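Local coordinates for synaptonemal complex protein 2 (Mus musculus, PDB 5IWZ) that is a major component of the axial and lateral elements of synaptonemal complexes and is required for chromosome synapsis in meiosis, this chain being its N-terminal part, at residues 207-212 with 220-225; 246-251 with 273-278; 287-292 with 305-310; 309-314 with 384-389. All coordinates share one frame; numbering follows the deposited sequence.

Interaction 1: 207-212 with 220-225; sequences GERILD and VGIVEA
I210 and I222 meet flank to flank, sliding past each other in opposite directions, and this pair is the centre of the contact between segments 207-212 and 220-225. The touching branches are unlike: CG1 of I210 lies 3.5 Å from CG2 of I222, so the inner carbon of one branch meets the methyl of the other. Both isoleucines have the same rotamer, with CG1 anti to the carbonyl carbon (chi1 near -68° in both) and the outer bond extended. In I210 that extension carries CD1 past I222 CG2 and on to V223, whose CG2 it reaches at 3.7 Å; these two side chains cross at about a right angle. I222 spends its own extension in the other direction, and its CD1 rests 3.8 Å from CG of R209. The arginine offers only the aliphatic start of its chain here, and it too runs nearly perpendicular to its partner. A bend at chi2 (75°) then leads the chain off from I222 toward its polar end, where NE donates a hydrogen bond to the carbonyl O of V162.

The axes of the two short segments run close to antiparallel, at 162°, and approach to 9.6 Å, with the CA atoms of I210 and I222 the nearest across the pair, at 7.0 Å. This is a helical hairpin within a largely helical array, and its four contact residues are buried. Helix 169-185 lies beside R209 through Q172, F243 packs against I210, and helix 260-274 meets V223 through F260 and C264.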
loop_
_atom_site.group_PDB
_atom_site.type_symbol
_atom_site.label_atom_id
_atom_site.label_comp_id
_atom_site.label_asym_id
_atom_site.label_seq_id
_atom_site.Cartn_x
_atom_site.Cartn_y
_atom_site.Cartn_z
ATOM N N GLY A 207 6.913 -4.743 15.420
ATOM C CA GLY A 207 8.366 -4.743 15.557
ATOM C C GLY A 207 8.993 -6.059 15.136
ATOM O O GLY A 207 9.944 -6.084 14.351
ATOM N N GLU A 208 8.480 -7.175 15.676
ATOM C CA GLU A 208 8.925 -8.503 15.253
ATOM C C GLU A 208 8.859 -8.639 13.744
ATOM O O GLU A 208 9.752 -9.226 13.109
ATOM C CB GLU A 208 8.044 -9.586 15.874
ATOM C CG GLU A 208 8.464 -10.095 17.232
ATOM C CD GLU A 208 7.656 -11.322 17.646
ATOM O OE1 GLU A 208 7.365 -12.180 16.787
ATOM O OE2 GLU A 208 7.285 -11.445 18.831
ATOM N N ARG A 209 7.795 -8.090 13.158
ATOM C CA ARG A 209 7.514 -8.288 11.745
ATOM C C ARG A 209 8.535 -7.585 10.857
ATOM O O ARG A 209 8.851 -8.086 9.775
ATOM C CB ARG A 209 6.093 -7.813 11.446
ATOM C CG ARG A 209 5.765 -7.636 9.987
ATOM C CD ARG A 209 5.579 -8.936 9.325
ATOM N NE ARG A 209 4.760 -8.756 8.137
ATOM C CZ ARG A 209 4.618 -9.661 7.179
ATOM N NH1 ARG A 209 5.261 -10.827 7.258
ATOM N NH2 ARG A 209 3.859 -9.372 6.177
ATOM N N ILE A 210 9.070 -6.442 11.291
ATOM C CA ILE A 210 10.148 -5.804 10.537
ATOM C C ILE A 210 11.233 -6.814 10.191
ATOM O O ILE A 210 11.723 -6.866 9.056
ATOM C CB ILE A 210 10.732 -4.637 11.346
ATOM C CG1 ILE A 210 9.722 -3.505 11.494
ATOM C CG2 ILE A 210 12.015 -4.134 10.703
ATOM C CD1 ILE A 210 10.104 -2.541 12.613
ATOM N N LEU A 211 11.598 -7.646 11.165
ATOM C CA LEU A 211 12.731 -8.546 11.030
ATOM C C LEU A 211 12.574 -9.523 9.864
ATOM O O LEU A 211 13.577 -9.923 9.262
ATOM C CB LEU A 211 12.932 -9.304 12.350
ATOM C CG LEU A 211 13.776 -8.679 13.474
ATOM C CD1 LEU A 211 13.572 -7.178 13.621
ATOM C CD2 LEU A 211 13.500 -9.375 14.792
ATOM N N ASP A 212 11.346 -9.937 9.522
ATOM C CA ASP A 212 11.224 -10.963 8.488
ATOM C C ASP A 212 10.191 -10.657 7.412
ATOM O O ASP A 212 9.875 -11.542 6.612
ATOM C CB ASP A 212 10.927 -12.341 9.102
ATOM C CG ASP A 212 9.613 -12.386 9.886
ATOM O OD1 ASP A 212 8.870 -11.378 9.930
ATOM O OD2 ASP A 212 9.325 -13.465 10.454
ATOM N N VAL A 220 9.988 0.203 6.160
ATOM C CA VAL A 220 9.956 1.633 6.457
ATOM C C VAL A 220 8.584 2.039 6.972
ATOM O O VAL A 220 8.469 2.772 7.960
ATOM C CB VAL A 220 10.342 2.468 5.221
ATOM C CG1 VAL A 220 10.308 3.968 5.570
ATOM C CG2 VAL A 220 11.690 2.056 4.679
ATOM N N GLY A 221 7.519 1.590 6.298
ATOM C CA GLY A 221 6.179 1.977 6.716
ATOM C C GLY A 221 5.840 1.527 8.124
ATOM O O GLY A 221 5.150 2.235 8.866
ATOM N N ILE A 222 6.295 0.331 8.503
ATOM C CA ILE A 222 6.063 -0.155 9.858
ATOM C C ILE A 222 6.851 0.670 10.862
ATOM O O ILE A 222 6.311 1.098 11.883
ATOM C CB ILE A 222 6.427 -1.642 9.980
ATOM C CG1 ILE A 222 5.437 -2.503 9.199
ATOM C CG2 ILE A 222 6.507 -2.025 11.473
ATOM C CD1 ILE A 222 5.895 -3.943 9.043
ATOM N N VAL A 223 8.150 0.870 10.605
ATOM C CA VAL A 223 8.947 1.768 11.442
ATOM C C VAL A 223 8.272 3.129 11.529
ATOM O O VAL A 223 8.142 3.719 12.614
ATOM C CB VAL A 223 10.385 1.901 10.900
ATOM C CG1 VAL A 223 11.119 3.006 11.660
ATOM C CG2 VAL A 223 11.164 0.585 11.009
ATOM N N GLU A 224 7.831 3.644 10.382
ATOM C CA GLU A 224 7.178 4.948 10.356
ATOM C C GLU A 224 5.906 4.939 11.181
ATOM O O GLU A 224 5.652 5.876 11.948
ATOM C CB GLU A 224 6.860 5.373 8.922
ATOM C CG GLU A 224 5.982 6.631 8.851
ATOM C CD GLU A 224 5.596 7.029 7.428
ATOM O OE1 GLU A 224 6.046 6.356 6.471
ATOM O OE2 GLU A 224 4.842 8.019 7.265
ATOM N N ALA A 225 5.093 3.888 11.045
ATOM C CA ALA A 225 3.880 3.807 11.852
ATOM C C ALA A 225 4.219 3.764 13.341
ATOM O O ALA A 225 3.612 4.477 14.149
ATOM C CB ALA A 225 3.046 2.586 11.443
#

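Interaction 2: 246-251 with 273-278; sequences DFIANA and GILGDK
I274 is the bump that fills the angle between F247 and I248, where helix 246-253 packs beside the C-terminal end of helix 260-274, the last two helices before the strand-rich part of the chain. The hollow has two unlike walls. The F247 ring forms one, and I274 CG1 sits over its face in a CH-pi contact, 3.8 Å from the ring centroid and 26° off the normal, displaced toward the rim at CD1. The closest pair is F247 CD1 with I274 CG1, at 3.4 Å. CB of I274, also above the plane, is 3.5 Å from both CD1 and CE1 of F247, so the branch point fits as closely as the branch.

The second wall is I248, against which I274 turns its other branch: I274 CG2 lies 3.7 Å from I248 CG1. This division follows from chi1 of I274 (-156°), which sets CG1 anti to the backbone N and leaves CG2 between N and the carbonyl carbon. F247 is likewise extended, its CG anti to the backbone N, and reaches I274 from the opposite direction. L270 also touches F247 and V271 touches I248, which continues the interface back along helix 260-274, while M245 adds to the surroundings of I274.

At G276 the backbone departs from helical geometry, with positive phi. Just before that turn L275 makes a looser end to the interface, its CD2 standing 4.3 Å from CD1 of I248.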
loop_
_atom_site.group_PDB
_atom_site.type_symbol
_atom_site.label_atom_id
_atom_site.label_comp_id
_atom_site.label_asym_id
_atom_site.label_seq_id
_atom_site.Cartn_x
_atom_site.Cartn_y
_atom_site.Cartn_z
ATOM N N ASP A 246 19.822 -7.140 21.437
ATOM C CA ASP A 246 20.285 -5.866 21.993
ATOM C C ASP A 246 20.783 -4.926 20.899
ATOM O O ASP A 246 20.436 -3.737 20.884
ATOM C CB ASP A 246 21.377 -6.111 23.032
ATOM C CG ASP A 246 20.830 -6.686 24.326
ATOM O OD1 ASP A 246 21.602 -6.796 25.303
ATOM O OD2 ASP A 246 19.628 -7.025 24.365
ATOM N N PHE A 247 21.592 -5.449 19.970
ATOM C CA PHE A 247 22.083 -4.657 18.847
ATOM C C PHE A 247 20.947 -3.935 18.127
ATOM O O PHE A 247 21.070 -2.754 17.785
ATOM C CB PHE A 247 22.844 -5.569 17.879
ATOM C CG PHE A 247 23.398 -4.865 16.672
ATOM C CD1 PHE A 247 22.628 -4.717 15.519
ATOM C CD2 PHE A 247 24.702 -4.381 16.673
ATOM C CE1 PHE A 247 23.136 -4.080 14.398
ATOM C CE2 PHE A 247 25.221 -3.743 15.558
ATOM C CZ PHE A 247 24.436 -3.594 14.415
ATOM N N ILE A 248 19.825 -4.621 17.910
ATOM C CA ILE A 248 18.717 -4.038 17.156
ATOM C C ILE A 248 17.934 -3.046 18.013
ATOM O O ILE A 248 17.575 -1.956 17.556
ATOM C CB ILE A 248 17.812 -5.156 16.596
ATOM C CG1 ILE A 248 18.562 -5.943 15.503
ATOM C CG2 ILE A 248 16.481 -4.580 16.093
ATOM C CD1 ILE A 248 17.836 -7.188 15.004
ATOM N N ALA A 249 17.652 -3.409 19.266
ATOM C CA ALA A 249 16.980 -2.479 20.174
ATOM C C ALA A 249 17.761 -1.175 20.323
ATOM O O ALA A 249 17.161 -0.092 20.343
ATOM C CB ALA A 249 16.773 -3.136 21.539
ATOM N N ASN A 250 19.100 -1.262 20.430
ATOM C CA ASN A 250 19.946 -0.068 20.516
ATOM C C ASN A 250 19.799 0.816 19.276
ATOM O O ASN A 250 19.641 2.039 19.382
ATOM C CB ASN A 250 21.427 -0.455 20.688
ATOM C CG ASN A 250 21.730 -1.124 22.020
ATOM O OD1 ASN A 250 20.905 -1.130 22.939
ATOM N ND2 ASN A 250 22.937 -1.686 22.134
ATOM N N ALA A 251 19.899 0.225 18.084
ATOM C CA ALA A 251 19.759 1.023 16.864
ATOM C C ALA A 251 18.384 1.684 16.777
ATOM O O ALA A 251 18.273 2.850 16.373
ATOM C CB ALA A 251 20.011 0.159 15.627
ATOM N N GLY A 273 21.549 -5.962 8.138
ATOM C CA GLY A 273 22.926 -6.415 8.174
ATOM C C GLY A 273 23.170 -7.401 9.299
ATOM O O GLY A 273 23.732 -8.477 9.083
ATOM N N ILE A 274 22.712 -7.066 10.508
ATOM C CA ILE A 274 23.015 -7.909 11.665
ATOM C C ILE A 274 22.312 -9.259 11.562
ATOM O O ILE A 274 22.772 -10.250 12.138
ATOM C CB ILE A 274 22.652 -7.189 12.980
ATOM C CG1 ILE A 274 23.474 -7.757 14.139
ATOM C CG2 ILE A 274 21.184 -7.375 13.316
ATOM C CD1 ILE A 274 24.950 -7.908 13.828
ATOM N N LEU A 275 21.193 -9.331 10.848
ATOM C CA LEU A 275 20.481 -10.599 10.754
ATOM C C LEU A 275 21.246 -11.639 9.944
ATOM O O LEU A 275 20.875 -12.818 9.984
ATOM C CB LEU A 275 19.092 -10.380 10.140
ATOM C CG LEU A 275 18.105 -9.682 11.078
ATOM C CD1 LEU A 275 16.829 -9.420 10.331
ATOM C CD2 LEU A 275 17.845 -10.536 12.303
ATOM N N GLY A 276 22.292 -11.233 9.218
ATOM C CA GLY A 276 23.113 -12.190 8.489
ATOM C C GLY A 276 22.274 -12.992 7.518
ATOM O O GLY A 276 21.346 -12.477 6.898
ATOM N N ASP A 277 22.557 -14.288 7.424
ATOM C CA ASP A 277 21.860 -15.140 6.467
ATOM C C ASP A 277 20.393 -15.353 6.811
ATOM O O ASP A 277 19.685 -16.011 6.043
ATOM C CB ASP A 277 22.589 -16.473 6.359
ATOM C CG ASP A 277 24.068 -16.287 6.148
ATOM O OD1 ASP A 277 24.698 -15.543 6.922
ATOM O OD2 ASP A 277 24.629 -16.843 5.188
ATOM N N LYS A 278 19.922 -14.798 7.924
ATOM C CA LYS A 278 18.512 -14.796 8.266
ATOM C C LYS A 278 17.764 -13.593 7.702
ATOM O O LYS A 278 16.527 -13.591 7.727
ATOM C CB LYS A 278 18.350 -14.829 9.792
ATOM C CG LYS A 278 18.320 -16.216 10.397
ATOM C CD LYS A 278 17.030 -16.920 9.981
ATOM C CE LYS A 278 16.177 -17.285 11.200
ATOM N NZ LYS A 278 15.124 -18.294 10.903
#

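Interaction 3: 287-292 with 305-310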
loop_
_atom_site.group_PDB
_atom_site.type_symbol
_atom_site.label_atom_id
_atom_site.label_comp_id
_atom_site.label_asym_id
_atom_site.label_seq_id
_atom_site.Cartn_x
_atom_site.Cartn_y
_atom_site.Cartn_z
ATOM N N LEU A 287 26.698 1.665 -8.052
ATOM C CA LEU A 287 27.570 2.677 -8.642
ATOM C C LEU A 287 26.793 3.626 -9.549
ATOM O O LEU A 287 27.011 4.841 -9.505
ATOM C CB LEU A 287 28.701 2.000 -9.430
ATOM C CG LEU A 287 29.537 1.023 -8.593
ATOM C CD1 LEU A 287 30.466 0.190 -9.482
ATOM C CD2 LEU A 287 30.351 1.797 -7.520
ATOM N N SER A 288 25.901 3.085 -10.380
ATOM C CA SER A 288 25.062 3.838 -11.306
ATOM C C SER A 288 23.973 2.917 -11.853
ATOM O O SER A 288 24.161 1.699 -11.959
ATOM C CB SER A 288 25.881 4.434 -12.462
ATOM O OG SER A 288 26.550 3.416 -13.176
ATOM N N ALA A 289 22.828 3.511 -12.189
ATOM C CA ALA A 289 21.691 2.772 -12.715
ATOM C C ALA A 289 21.202 3.455 -13.977
ATOM O O ALA A 289 21.301 4.678 -14.099
ATOM C CB ALA A 289 20.556 2.678 -11.689
ATOM N N PHE A 290 20.701 2.643 -14.924
ATOM C CA PHE A 290 20.229 3.084 -16.236
ATOM C C PHE A 290 18.894 2.432 -16.596
ATOM O O PHE A 290 18.695 1.235 -16.371
ATOM C CB PHE A 290 21.244 2.749 -17.345
ATOM C CG PHE A 290 22.510 3.546 -17.252
ATOM C CD1 PHE A 290 22.717 4.637 -18.079
ATOM C CD2 PHE A 290 23.479 3.235 -16.302
ATOM C CE1 PHE A 290 23.879 5.393 -17.977
ATOM C CE2 PHE A 290 24.647 3.988 -16.197
ATOM C CZ PHE A 290 24.848 5.065 -17.035
ATOM N N LEU A 291 17.989 3.227 -17.168
ATOM C CA LEU A 291 16.801 2.728 -17.865
ATOM C C LEU A 291 17.050 2.891 -19.358
ATOM O O LEU A 291 17.053 4.015 -19.862
ATOM C CB LEU A 291 15.550 3.491 -17.435
ATOM C CG LEU A 291 14.297 3.159 -18.238
ATOM C CD1 LEU A 291 13.992 1.679 -18.063
ATOM C CD2 LEU A 291 13.120 3.992 -17.745
ATOM N N GLY A 292 17.255 1.781 -20.066
ATOM C CA GLY A 292 17.680 1.902 -21.452
ATOM C C GLY A 292 19.031 2.601 -21.489
ATOM O O GLY A 292 19.992 2.179 -20.831
ATOM N N GLU A 305 24.416 7.518 2.750
ATOM C CA GLU A 305 25.835 7.284 2.503
ATOM C C GLU A 305 26.083 6.803 1.081
ATOM O O GLU A 305 27.168 7.032 0.531
ATOM C CB GLU A 305 26.386 6.273 3.511
ATOM N N GLU A 306 25.095 6.144 0.476
ATOM C CA GLU A 306 25.265 5.470 -0.798
ATOM C C GLU A 306 23.951 5.517 -1.570
ATOM O O GLU A 306 22.893 5.825 -1.021
ATOM C CB GLU A 306 25.699 4.011 -0.607
ATOM C CG GLU A 306 26.987 3.813 0.167
ATOM C CD GLU A 306 28.231 4.036 -0.677
ATOM O OE1 GLU A 306 28.116 4.282 -1.896
ATOM O OE2 GLU A 306 29.336 3.966 -0.111
ATOM N N PHE A 307 24.045 5.201 -2.856
ATOM C CA PHE A 307 22.908 4.929 -3.738
ATOM C C PHE A 307 22.488 3.488 -3.471
ATOM O O PHE A 307 23.148 2.550 -3.921
ATOM C CB PHE A 307 23.335 5.158 -5.185
ATOM C CG PHE A 307 22.290 4.835 -6.221
ATOM C CD1 PHE A 307 20.937 4.997 -5.963
ATOM C CD2 PHE A 307 22.674 4.391 -7.475
ATOM C CE1 PHE A 307 19.993 4.710 -6.938
ATOM C CE2 PHE A 307 21.732 4.103 -8.454
ATOM C CZ PHE A 307 20.385 4.257 -8.180
ATOM N N TRP A 308 21.412 3.301 -2.699
ATOM C CA TRP A 308 21.031 1.983 -2.197
ATOM C C TRP A 308 20.043 1.282 -3.136
ATOM O O TRP A 308 19.128 1.912 -3.665
ATOM C CB TRP A 308 20.399 2.116 -0.810
ATOM C CG TRP A 308 21.282 2.698 0.288
ATOM C CD1 TRP A 308 21.053 3.845 1.005
ATOM C CD2 TRP A 308 22.496 2.136 0.812
ATOM N NE1 TRP A 308 22.054 4.033 1.934
ATOM C CE2 TRP A 308 22.952 3.003 1.837
ATOM C CE3 TRP A 308 23.242 0.992 0.514
ATOM C CZ2 TRP A 308 24.117 2.760 2.568
ATOM C CZ3 TRP A 308 24.409 0.754 1.239
ATOM C CH2 TRP A 308 24.832 1.635 2.257
ATOM N N ILE A 309 20.227 -0.030 -3.321
ATOM C CA ILE A 309 19.292 -0.904 -4.030
ATOM C C ILE A 309 18.863 -1.999 -3.059
ATOM O O ILE A 309 19.717 -2.641 -2.435
ATOM C CB ILE A 309 19.911 -1.546 -5.291
ATOM C CG1 ILE A 309 20.605 -0.513 -6.180
ATOM C CG2 ILE A 309 18.846 -2.353 -6.074
ATOM C CD1 ILE A 309 19.688 0.487 -6.867
ATOM N N ASP A 310 17.550 -2.234 -2.955
ATOM C CA ASP A 310 16.986 -3.174 -1.987
ATOM C C ASP A 310 16.464 -4.398 -2.718
ATOM O O ASP A 310 15.645 -4.277 -3.635
ATOM C CB ASP A 310 15.880 -2.510 -1.174
ATOM C CG ASP A 310 16.407 -1.351 -0.372
ATOM O OD1 ASP A 310 17.374 -1.565 0.396
ATOM O OD2 ASP A 310 15.930 -0.216 -0.577
#
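The F307 ring presents its edge to A289, whose CB lies in the ring plane, while one face is occupied by I309 CD1 from the same strand region, 4.0 Å above the plane and offset toward the rim. The setting is the Spt16M-like domain, of the PH clan, in which two antiparallel sheets pack together: strand 288-291 belongs to one and strand 308-312 to the other.

The contact is therefore between sheets. A289 aims its CB toward the opposing segment, and F307 answers with a long reach, its CG anti to the backbone N (chi1 176°), which carries the far end of the ring to the other sheet. A289 CB sits closer to CE2 than to CZ, 3.9 Å separating it from CZ. Within its own sheet A289 also touches F375 of the neighbouring strand 372-378; I309, from the other sheet, touches the same phenylalanine, so one aromatic residue bridges the two sides. C286 and I298 border F307, and the alanine backbone is tied to L296.

The ring also comes near the strand backbone, F307 CE2 lying 3.9 Å from A289 N. The closest approach is that of F307 CE2 to A289 CB, at 3.7 Å.

Interaction 4: 309-314 with 384-389; sequences IDFNLG and TNVTKK
Apolar packing joins strand 308-312 to helix 383-390 at two points. At the first, V386 CG1 lies 3.6 Å from F311 CB and about as close to the root of the ring, at CG. The valine branch is directed there by its torsion, with CG1 anti to the backbone N (chi1 176°), and the two side chains cross at about a right angle. At the second, L313 meets the aliphatic part of K389: L313 CD2 is 3.8 Å from K389 CD, and L313 CG is 3.9 Å from K389 CB. Bends at chi3 and chi4 of the lysine then lead its amine away from the strand.

A polar atom, T387 OG1, also approaches the ring, 3.6 Å from F311 CE1 and at an oblique angle. This hydroxyl is hydrogen-bonded to the carbonyl O of I383, one turn back in its own helix, and so is satisfied although buried.

An aromatic contact continues the packing outside the two segments, where the F311 and F284 ring planes stand at about 70°. Y282 and F284 also touch V386, while Y344 and I346 of the other sheet meet T387. A helix that follows the strands and packs across both sheets resembles the capping C-terminal helix of PH-like folds, consistent with the Spt16M-like assignment.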
loop_
_atom_site.group_PDB
_atom_site.type_symbol
_atom_site.label_atom_id
_atom_site.label_comp_id
_atom_site.label_asym_id
_atom_site.label_seq_id
_atom_site.Cartn_x
_atom_site.Cartn_y
_atom_site.Cartn_z
ATOM N N ILE A 309 20.227 -0.030 -3.321
ATOM C CA ILE A 309 19.292 -0.904 -4.030
ATOM C C ILE A 309 18.863 -1.999 -3.059
ATOM O O ILE A 309 19.717 -2.641 -2.435
ATOM C CB ILE A 309 19.911 -1.546 -5.291
ATOM C CG1 ILE A 309 20.605 -0.513 -6.180
ATOM C CG2 ILE A 309 18.846 -2.353 -6.074
ATOM C CD1 ILE A 309 19.688 0.487 -6.867
ATOM N N ASP A 310 17.550 -2.234 -2.955
ATOM C CA ASP A 310 16.986 -3.174 -1.987
ATOM C C ASP A 310 16.464 -4.398 -2.718
ATOM O O ASP A 310 15.645 -4.277 -3.635
ATOM C CB ASP A 310 15.880 -2.510 -1.174
ATOM C CG ASP A 310 16.407 -1.351 -0.372
ATOM O OD1 ASP A 310 17.374 -1.565 0.396
ATOM O OD2 ASP A 310 15.930 -0.216 -0.577
ATOM N N PHE A 311 16.977 -5.561 -2.333
ATOM C CA PHE A 311 16.579 -6.849 -2.885
ATOM C C PHE A 311 15.660 -7.497 -1.862
ATOM O O PHE A 311 16.111 -7.871 -0.779
ATOM C CB PHE A 311 17.799 -7.731 -3.153
ATOM C CG PHE A 311 18.668 -7.258 -4.292
ATOM C CD1 PHE A 311 18.661 -7.927 -5.517
ATOM C CD2 PHE A 311 19.516 -6.169 -4.133
ATOM C CE1 PHE A 311 19.472 -7.506 -6.571
ATOM C CE2 PHE A 311 20.335 -5.749 -5.179
ATOM C CZ PHE A 311 20.318 -6.414 -6.394
ATOM N N ASN A 312 14.383 -7.645 -2.209
ATOM C CA ASN A 312 13.335 -7.977 -1.240
ATOM C C ASN A 312 12.928 -9.436 -1.383
ATOM O O ASN A 312 12.170 -9.791 -2.286
ATOM C CB ASN A 312 12.148 -7.045 -1.437
ATOM C CG ASN A 312 12.532 -5.596 -1.221
ATOM O OD1 ASN A 312 13.005 -5.217 -0.135
ATOM N ND2 ASN A 312 12.365 -4.776 -2.263
ATOM N N LEU A 313 13.409 -10.277 -0.462
ATOM C CA LEU A 313 13.215 -11.719 -0.576
ATOM C C LEU A 313 11.789 -12.138 -0.241
ATOM O O LEU A 313 11.321 -13.182 -0.715
ATOM C CB LEU A 313 14.193 -12.456 0.339
ATOM C CG LEU A 313 15.627 -12.699 -0.125
ATOM C CD1 LEU A 313 16.267 -11.445 -0.737
ATOM C CD2 LEU A 313 16.446 -13.200 1.081
ATOM N N GLY A 314 11.083 -11.357 0.565
ATOM C CA GLY A 314 9.703 -11.705 0.854
ATOM C C GLY A 314 8.779 -11.394 -0.307
ATOM O O GLY A 314 7.919 -12.203 -0.670
ATOM N N THR A 384 25.126 -12.171 -7.820
ATOM C CA THR A 384 24.570 -13.377 -8.426
ATOM C C THR A 384 23.688 -14.142 -7.448
ATOM O O THR A 384 22.552 -14.511 -7.776
ATOM C CB THR A 384 25.697 -14.264 -8.954
ATOM O OG1 THR A 384 26.252 -13.669 -10.137
ATOM C CG2 THR A 384 25.167 -15.649 -9.294
ATOM N N ASN A 385 24.182 -14.382 -6.230
ATOM C CA ASN A 385 23.405 -15.234 -5.337
ATOM C C ASN A 385 22.211 -14.511 -4.729
ATOM O O ASN A 385 21.169 -15.137 -4.516
ATOM C CB ASN A 385 24.306 -15.824 -4.256
ATOM C CG ASN A 385 25.253 -16.871 -4.816
ATOM O OD1 ASN A 385 26.414 -16.940 -4.428
ATOM N ND2 ASN A 385 24.759 -17.683 -5.749
ATOM N N VAL A 386 22.310 -13.203 -4.485
ATOM C CA VAL A 386 21.133 -12.476 -4.008
ATOM C C VAL A 386 20.066 -12.374 -5.101
ATOM O O VAL A 386 18.873 -12.548 -4.836
ATOM C CB VAL A 386 21.532 -11.087 -3.480
ATOM C CG1 VAL A 386 20.287 -10.316 -3.082
ATOM C CG2 VAL A 386 22.458 -11.222 -2.272
ATOM N N THR A 387 20.463 -12.074 -6.342
ATOM C CA THR A 387 19.452 -11.847 -7.378
ATOM C C THR A 387 18.595 -13.091 -7.601
ATOM O O THR A 387 17.387 -12.984 -7.843
ATOM C CB THR A 387 20.095 -11.390 -8.686
ATOM O OG1 THR A 387 20.858 -10.202 -8.454
ATOM C CG2 THR A 387 19.012 -11.045 -9.720
ATOM N N LYS A 388 19.181 -14.285 -7.471
ATOM C CA LYS A 388 18.409 -15.495 -7.725
ATOM C C LYS A 388 17.409 -15.795 -6.616
ATOM O O LYS A 388 16.496 -16.600 -6.836
ATOM C CB LYS A 388 19.340 -16.689 -7.950
ATOM C CG LYS A 388 19.969 -17.249 -6.700
ATOM C CD LYS A 388 21.324 -17.888 -7.002
ATOM C CE LYS A 388 21.206 -19.081 -7.935
ATOM N NZ LYS A 388 22.566 -19.637 -8.225
ATOM N N LYS A 389 17.527 -15.129 -5.462
ATOM C CA LYS A 389 16.523 -15.239 -4.405
ATOM C C LYS A 389 15.270 -14.419 -4.702
ATOM O O LYS A 389 14.187 -14.753 -4.202
ATOM C CB LYS A 389 17.108 -14.792 -3.059
ATOM C CG LYS A 389 18.357 -15.561 -2.597
ATOM C CD LYS A 389 18.793 -15.133 -1.198
ATOM C CE LYS A 389 20.315 -15.044 -1.060
ATOM N NZ LYS A 389 21.008 -16.361 -1.049
#

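How the interactions relate
From the N terminus, interaction 1 closes first, a short helical hairpin with seven residues between its segments. Interaction 2 follows in series, closing a helical loop of 21 residues; the two touch where L211 O meets L275 CD1, 3.5 Å apart, which brings helix 197-212 against the end of helix 260-274. Interactions 3 and 4 both lie in the Spt16M-like part of the chain. Interaction 3 closes a loop of 12 residues and links the two sheets. Interaction 4 begins on the strand where interaction 3 ends, sharing I309 and D310, and spans 69 residues to bring helix 383-390 back against strand 308-312. D310 also forms a salt bridge with R265 of helix 260-274, tying the strands to the helices.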